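Local coordinates for protein GphF (Cystobacter violaceus, PDB 6MFC) that probably removes a carboxyl group from an acyl starter unit, using a GNAT-like domain to initiate polyketide biosynthesis, at residues L93-L101 and I197-D205. Sequence-based numbering, arbitrary orientation.
Sequences LAGARHSEL and IISGYRPED. With GOL (glycerol), chain D.
His98 and Tyr201 meet through two polar links, one between backbones and one between side chains. The His98 N to Tyr201 O hydrogen bond is 2.9 Å long and moderately bent. Tyr201 OH lies in the plane of the imidazole at its ND1 edge, where a nearly straight hydrogen bond (170°) joins Tyr201 OH to His98 ND1 at 2.9 Å; the proton could sit on either atom. Between these links His98 CB stands over the phenol face, 4.0 Å from the Tyr201 ring centroid, a CH-pi contact, while the two rings are obliquely inclined. With CG anti to the backbone N (chi1 -174°), His98 swings its ring over Arg202, whose extended chain runs alongside in the same direction. CD of Arg202 lies over one imidazole face, and its guanidinium stacks there with centres 4.0 Å apart and planes 28° from parallel.

The buried end sets the Ile198 methyls against the backbone carbonyls of Leu93 and Ala96, with Leu93 CB 4.4 Å from Ile198 CD1; Val152 of strand 148-153 backs it, touching Leu93, Ile198 and Tyr201. Leu101 CD1 lies 3.5 Å from Tyr201 OH. By contrast, the solvent side is looser: exposed Arg97, bent at chi2 and chi3, curls back so that Pro203 covers one guanidinium face, Pro203 CG being 3.7 Å from Arg97 NH2.

The contact joins a loop of the GNAT family region to the end of edge strand 193-198 in the GNAT-like fold. Tyr201 OH at ND1 and the Arg202 stack orient the imidazole, leaving NE2 directed at a glycerol, probably from the crystallisation liquor, that also bonds both terminal nitrogens of Arg202 and Leu115 O. This polar patch could possibly serve ligand binding, though glycerol is not the substrate.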
ATOM      1  N   LEU A  93     -12.094   7.190   1.092  1.00 82.63           N
ATOM      2  CA  LEU A  93     -11.663   6.336  -0.005  1.00 79.90           C
ATOM      3  C   LEU A  93     -12.818   5.821  -0.853  1.00 81.09           C
ATOM      4  O   LEU A  93     -12.578   5.079  -1.811  1.00 82.47           O
ATOM      5  CB  LEU A  93     -10.870   5.146   0.537  1.00 80.75           C
ATOM      6  CG  LEU A  93      -9.628   5.454   1.371  1.00 73.25           C
ATOM      7  CD1 LEU A  93      -9.426   4.355   2.393  1.00 81.26           C
ATOM      8  CD2 LEU A  93      -8.406   5.587   0.480  1.00 66.63           C
ATOM      9  N   ALA A  94     -14.056   6.184  -0.527  1.00 79.47           N
ATOM     10  CA  ALA A  94     -15.205   5.678  -1.267  1.00 82.92           C
ATOM     11  C   ALA A  94     -15.188   6.212  -2.694  1.00 82.66           C
ATOM     12  O   ALA A  94     -15.165   7.428  -2.909  1.00 92.58           O
ATOM     13  CB  ALA A  94     -16.501   6.070  -0.563  1.00 87.84           C
ATOM     14  N   GLY A  95     -15.194   5.303  -3.665  1.00 84.16           N
ATOM     15  CA  GLY A  95     -15.242   5.705  -5.062  1.00 89.06           C
ATOM     16  C   GLY A  95     -14.025   6.474  -5.526  1.00 84.53           C
ATOM     17  O   GLY A  95     -14.143   7.383  -6.358  1.00 94.25           O
ATOM     18  N   ALA A  96     -12.855   6.131  -5.003  1.00 76.88           N
ATOM     19  CA  ALA A  96     -11.611   6.803  -5.344  1.00 85.70           C
ATOM     20  C   ALA A  96     -10.876   6.033  -6.432  1.00 86.83           C
ATOM     21  O   ALA A  96     -10.875   4.800  -6.443  1.00 94.86           O
ATOM     22  CB  ALA A  96     -10.716   6.946  -4.111  1.00 86.66           C
ATOM     23  N   ARG A  97     -10.257   6.769  -7.350  1.00 82.10           N
ATOM     24  CA  ARG A  97      -9.415   6.184  -8.379  1.00 77.91           C
ATOM     25  C   ARG A  97      -7.961   6.171  -7.915  1.00 78.82           C
ATOM     26  O   ARG A  97      -7.549   6.966  -7.070  1.00 78.20           O
ATOM     27  CB  ARG A  97      -9.546   6.958  -9.692  1.00 78.76           C
ATOM     28  CG  ARG A  97     -10.970   7.043 -10.214  1.00 75.49           C
ATOM     29  CD  ARG A  97     -11.363   5.805 -11.004  1.00 83.55           C
ATOM     30  NE  ARG A  97     -10.956   5.903 -12.403  1.00 99.65           N
ATOM     31  CZ  ARG A  97     -11.381   5.090 -13.366  1.00117.08           C
ATOM     32  NH1 ARG A  97     -12.232   4.111 -13.086  1.00124.04           N
ATOM     33  NH2 ARG A  97     -10.958   5.258 -14.612  1.00121.91           N
ATOM     34  N   HIS A  98      -7.185   5.240  -8.477  1.00 79.93           N
ATOM     35  CA  HIS A  98      -5.782   5.111  -8.088  1.00 72.63           C
ATOM     36  C   HIS A  98      -4.979   6.337  -8.501  1.00 74.08           C
ATOM     37  O   HIS A  98      -4.119   6.808  -7.746  1.00 71.41           O
ATOM     38  CB  HIS A  98      -5.181   3.847  -8.705  1.00 67.37           C
ATOM     39  CG  HIS A  98      -3.784   3.557  -8.255  1.00 70.64           C
ATOM     40  ND1 HIS A  98      -3.451   3.395  -6.928  1.00 71.56           N
ATOM     41  CD2 HIS A  98      -2.636   3.396  -8.955  1.00 70.09           C
ATOM     42  CE1 HIS A  98      -2.156   3.149  -6.828  1.00 63.82           C
ATOM     43  NE2 HIS A  98      -1.638   3.145  -8.044  1.00 67.02           N
ATOM     44  N   SER A  99      -5.241   6.862  -9.697  1.00 74.36           N
ATOM     45  CA  SER A  99      -4.470   7.994 -10.194  1.00 72.95           C
ATOM     46  C   SER A  99      -4.898   9.306  -9.549  1.00 78.43           C
ATOM     47  O   SER A  99      -4.065  10.199  -9.360  1.00 91.88           O
ATOM     48  CB  SER A  99      -4.604   8.083 -11.715  1.00 72.89           C
ATOM     49  OG  SER A  99      -5.964   8.035 -12.107  1.00 78.04           O
ATOM     50  N   GLU A 100      -6.171   9.436  -9.198  1.00 81.85           N
ATOM     51  CA  GLU A 100      -6.718  10.689  -8.678  1.00 61.64           C
ATOM     52  C   GLU A 100      -6.770  10.662  -7.150  1.00 59.91           C
ATOM     53  O   GLU A 100      -7.818  10.851  -6.533  1.00 74.82           O
ATOM     54  CB  GLU A 100      -8.102  10.939  -9.268  1.00 84.05           C
ATOM     55  CG  GLU A 100      -8.308  10.339 -10.650  1.00 91.33           C
ATOM     56  CD  GLU A 100      -9.758  10.402 -11.095  1.00116.62           C
ATOM     57  OE1 GLU A 100     -10.544  11.132 -10.457  1.00122.60           O
ATOM     58  OE2 GLU A 100     -10.113   9.718 -12.077  1.00123.66           O
ATOM     59  N   LEU A 101      -5.610  10.427  -6.533  1.00 56.91           N
ATOM     60  CA  LEU A 101      -5.537  10.272  -5.086  1.00 72.41           C
ATOM     61  C   LEU A 101      -4.980  11.479  -4.347  1.00 76.20           C
ATOM     62  O   LEU A 101      -5.191  11.581  -3.134  1.00 72.63           O
ATOM     63  CB  LEU A 101      -4.685   9.047  -4.717  1.00 60.98           C
ATOM     64  CG  LEU A 101      -5.372   7.682  -4.782  1.00 69.08           C
ATOM     65  CD1 LEU A 101      -4.442   6.597  -4.264  1.00 53.65           C
ATOM     66  CD2 LEU A 101      -6.678   7.696  -4.000  1.00 67.61           C
ATOM     67  N   ILE A 197     -14.777  -2.816  -1.034  1.00 64.75           N
ATOM     68  CA  ILE A 197     -14.169  -2.976  -2.348  1.00 72.70           C
ATOM     69  C   ILE A 197     -14.540  -1.772  -3.202  1.00 82.42           C
ATOM     70  O   ILE A 197     -15.718  -1.407  -3.290  1.00 94.58           O
ATOM     71  CB  ILE A 197     -14.619  -4.283  -3.024  1.00 67.09           C
ATOM     72  CG1 ILE A 197     -14.376  -5.472  -2.093  1.00 75.54           C
ATOM     73  CG2 ILE A 197     -13.891  -4.479  -4.340  1.00 70.81           C
ATOM     74  CD1 ILE A 197     -14.922  -6.779  -2.620  1.00 87.17           C
ATOM     75  N   ILE A 198     -13.540  -1.163  -3.828  1.00 68.56           N
ATOM     76  CA  ILE A 198     -13.735  -0.029  -4.724  1.00 60.30           C
ATOM     77  C   ILE A 198     -13.759  -0.567  -6.148  1.00 66.77           C
ATOM     78  O   ILE A 198     -12.730  -1.003  -6.675  1.00 80.35           O
ATOM     79  CB  ILE A 198     -12.635   1.026  -4.548  1.00 66.78           C
ATOM     80  CG1 ILE A 198     -12.536   1.462  -3.087  1.00 72.12           C
ATOM     81  CG2 ILE A 198     -12.899   2.223  -5.445  1.00 57.75           C
ATOM     82  CD1 ILE A 198     -11.336   2.333  -2.801  1.00 76.08           C
ATOM     83  N   SER A 199     -14.931  -0.543  -6.777  1.00 70.23           N
ATOM     84  CA  SER A 199     -15.047  -1.008  -8.153  1.00 79.56           C
ATOM     85  C   SER A 199     -14.373  -0.023  -9.098  1.00 83.75           C
ATOM     86  O   SER A 199     -14.563   1.192  -8.986  1.00 94.82           O
ATOM     87  CB  SER A 199     -16.517  -1.189  -8.532  1.00 88.74           C
ATOM     88  OG  SER A 199     -17.118  -2.221  -7.771  1.00 95.11           O
ATOM     89  N   GLY A 200     -13.581  -0.549 -10.029  1.00 83.62           N
ATOM     90  CA  GLY A 200     -12.885   0.300 -10.980  1.00 88.42           C
ATOM     91  C   GLY A 200     -11.842   1.199 -10.358  1.00 77.47           C
ATOM     92  O   GLY A 200     -11.529   2.255 -10.917  1.00 76.65           O
ATOM     93  N   TYR A 201     -11.293   0.807  -9.206  1.00 71.10           N
ATOM     94  CA  TYR A 201     -10.281   1.624  -8.543  1.00 63.31           C
ATOM     95  C   TYR A 201      -9.044   1.790  -9.416  1.00 72.06           C
ATOM     96  O   TYR A 201      -8.469   2.882  -9.490  1.00 77.21           O
ATOM     97  CB  TYR A 201      -9.909   1.000  -7.198  1.00 64.41           C
ATOM     98  CG  TYR A 201      -8.681   1.598  -6.546  1.00 73.33           C
ATOM     99  CD1 TYR A 201      -8.781   2.709  -5.720  1.00 67.14           C
ATOM    100  CD2 TYR A 201      -7.422   1.041  -6.743  1.00 80.53           C
ATOM    101  CE1 TYR A 201      -7.662   3.256  -5.119  1.00 66.50           C
ATOM    102  CE2 TYR A 201      -6.300   1.582  -6.149  1.00 77.21           C
ATOM    103  CZ  TYR A 201      -6.425   2.689  -5.336  1.00 68.84           C
ATOM    104  OH  TYR A 201      -5.308   3.230  -4.740  1.00 69.11           O
ATOM    105  N   ARG A 202      -8.621   0.719 -10.083  1.00 71.58           N
ATOM    106  CA  ARG A 202      -7.376   0.704 -10.852  1.00 64.05           C
ATOM    107  C   ARG A 202      -7.612  -0.122 -12.106  1.00 70.79           C
ATOM    108  O   ARG A 202      -7.289  -1.315 -12.158  1.00 80.50           O
ATOM    109  CB  ARG A 202      -6.228   0.138 -10.014  1.00 65.22           C
ATOM    110  CG  ARG A 202      -4.837   0.389 -10.562  1.00 77.72           C
ATOM    111  CD  ARG A 202      -3.794  -0.097  -9.569  1.00 77.29           C
ATOM    112  NE  ARG A 202      -2.434   0.208  -9.993  1.00 81.24           N
ATOM    113  CZ  ARG A 202      -1.348  -0.117  -9.298  1.00 87.91           C
ATOM    114  NH1 ARG A 202      -1.466  -0.758  -8.144  1.00 87.90           N
ATOM    115  NH2 ARG A 202      -0.145   0.199  -9.757  1.00 95.84           N
ATOM    116  N   PRO A 203      -8.185   0.488 -13.148  1.00 74.11           N
ATOM    117  CA  PRO A 203      -8.601  -0.294 -14.327  1.00 75.90           C
ATOM    118  C   PRO A 203      -7.476  -1.059 -15.003  1.00 81.13           C
ATOM    119  O   PRO A 203      -7.753  -2.064 -15.670  1.00 85.73           O
ATOM    120  CB  PRO A 203      -9.189   0.770 -15.262  1.00 67.06           C
ATOM    121  CG  PRO A 203      -9.615   1.872 -14.351  1.00 77.48           C
ATOM    122  CD  PRO A 203      -8.603   1.896 -13.244  1.00 75.93           C
ATOM    123  N   GLU A 204      -6.223  -0.624 -14.866  1.00 79.93           N
ATOM    124  CA  GLU A 204      -5.114  -1.370 -15.450  1.00 84.41           C
ATOM    125  C   GLU A 204      -4.740  -2.601 -14.637  1.00 91.58           C
ATOM    126  O   GLU A 204      -3.955  -3.426 -15.120  1.00 93.28           O
ATOM    127  CB  GLU A 204      -3.887  -0.467 -15.611  1.00 86.91           C
ATOM    128  CG  GLU A 204      -3.311   0.063 -14.307  1.00 95.88           C
ATOM    129  CD  GLU A 204      -3.964   1.355 -13.857  1.00100.31           C
ATOM    130  OE1 GLU A 204      -5.046   1.696 -14.381  1.00102.39           O
ATOM    131  OE2 GLU A 204      -3.390   2.035 -12.980  1.00 96.49           O
ATOM    132  N   ASP A 205      -5.278  -2.746 -13.425  1.00 92.45           N
ATOM    133  CA  ASP A 205      -5.028  -3.918 -12.586  1.00 80.75           C
ATOM    134  C   ASP A 205      -6.040  -4.994 -12.970  1.00 77.75           C
ATOM    135  O   ASP A 205      -7.053  -5.217 -12.303  1.00 82.46           O
ATOM    136  CB  ASP A 205      -5.117  -3.543 -11.111  1.00 75.83           C
ATOM    137  CG  ASP A 205      -4.520  -4.596 -10.201  1.00 81.80           C
ATOM    138  OD1 ASP A 205      -4.071  -5.646 -10.710  1.00 84.59           O
ATOM    139  OD2 ASP A 205      -4.496  -4.368  -8.972  1.00 80.05           O
TER
HETATM  140  C1  GOL D 802       1.191   2.421  -6.266  1.00131.06           C
HETATM  141  O1  GOL D 802       1.943   2.201  -5.115  1.00135.46           O
HETATM  142  C2  GOL D 802       2.156   2.285  -7.463  1.00125.85           C
HETATM  143  O2  GOL D 802       1.541   2.597  -8.668  1.00121.90           O
HETATM  144  C3  GOL D 802       2.642   0.816  -7.409  1.00127.69           C
HETATM  145  O3  GOL D 802       1.514   0.023  -7.227  1.00133.96           O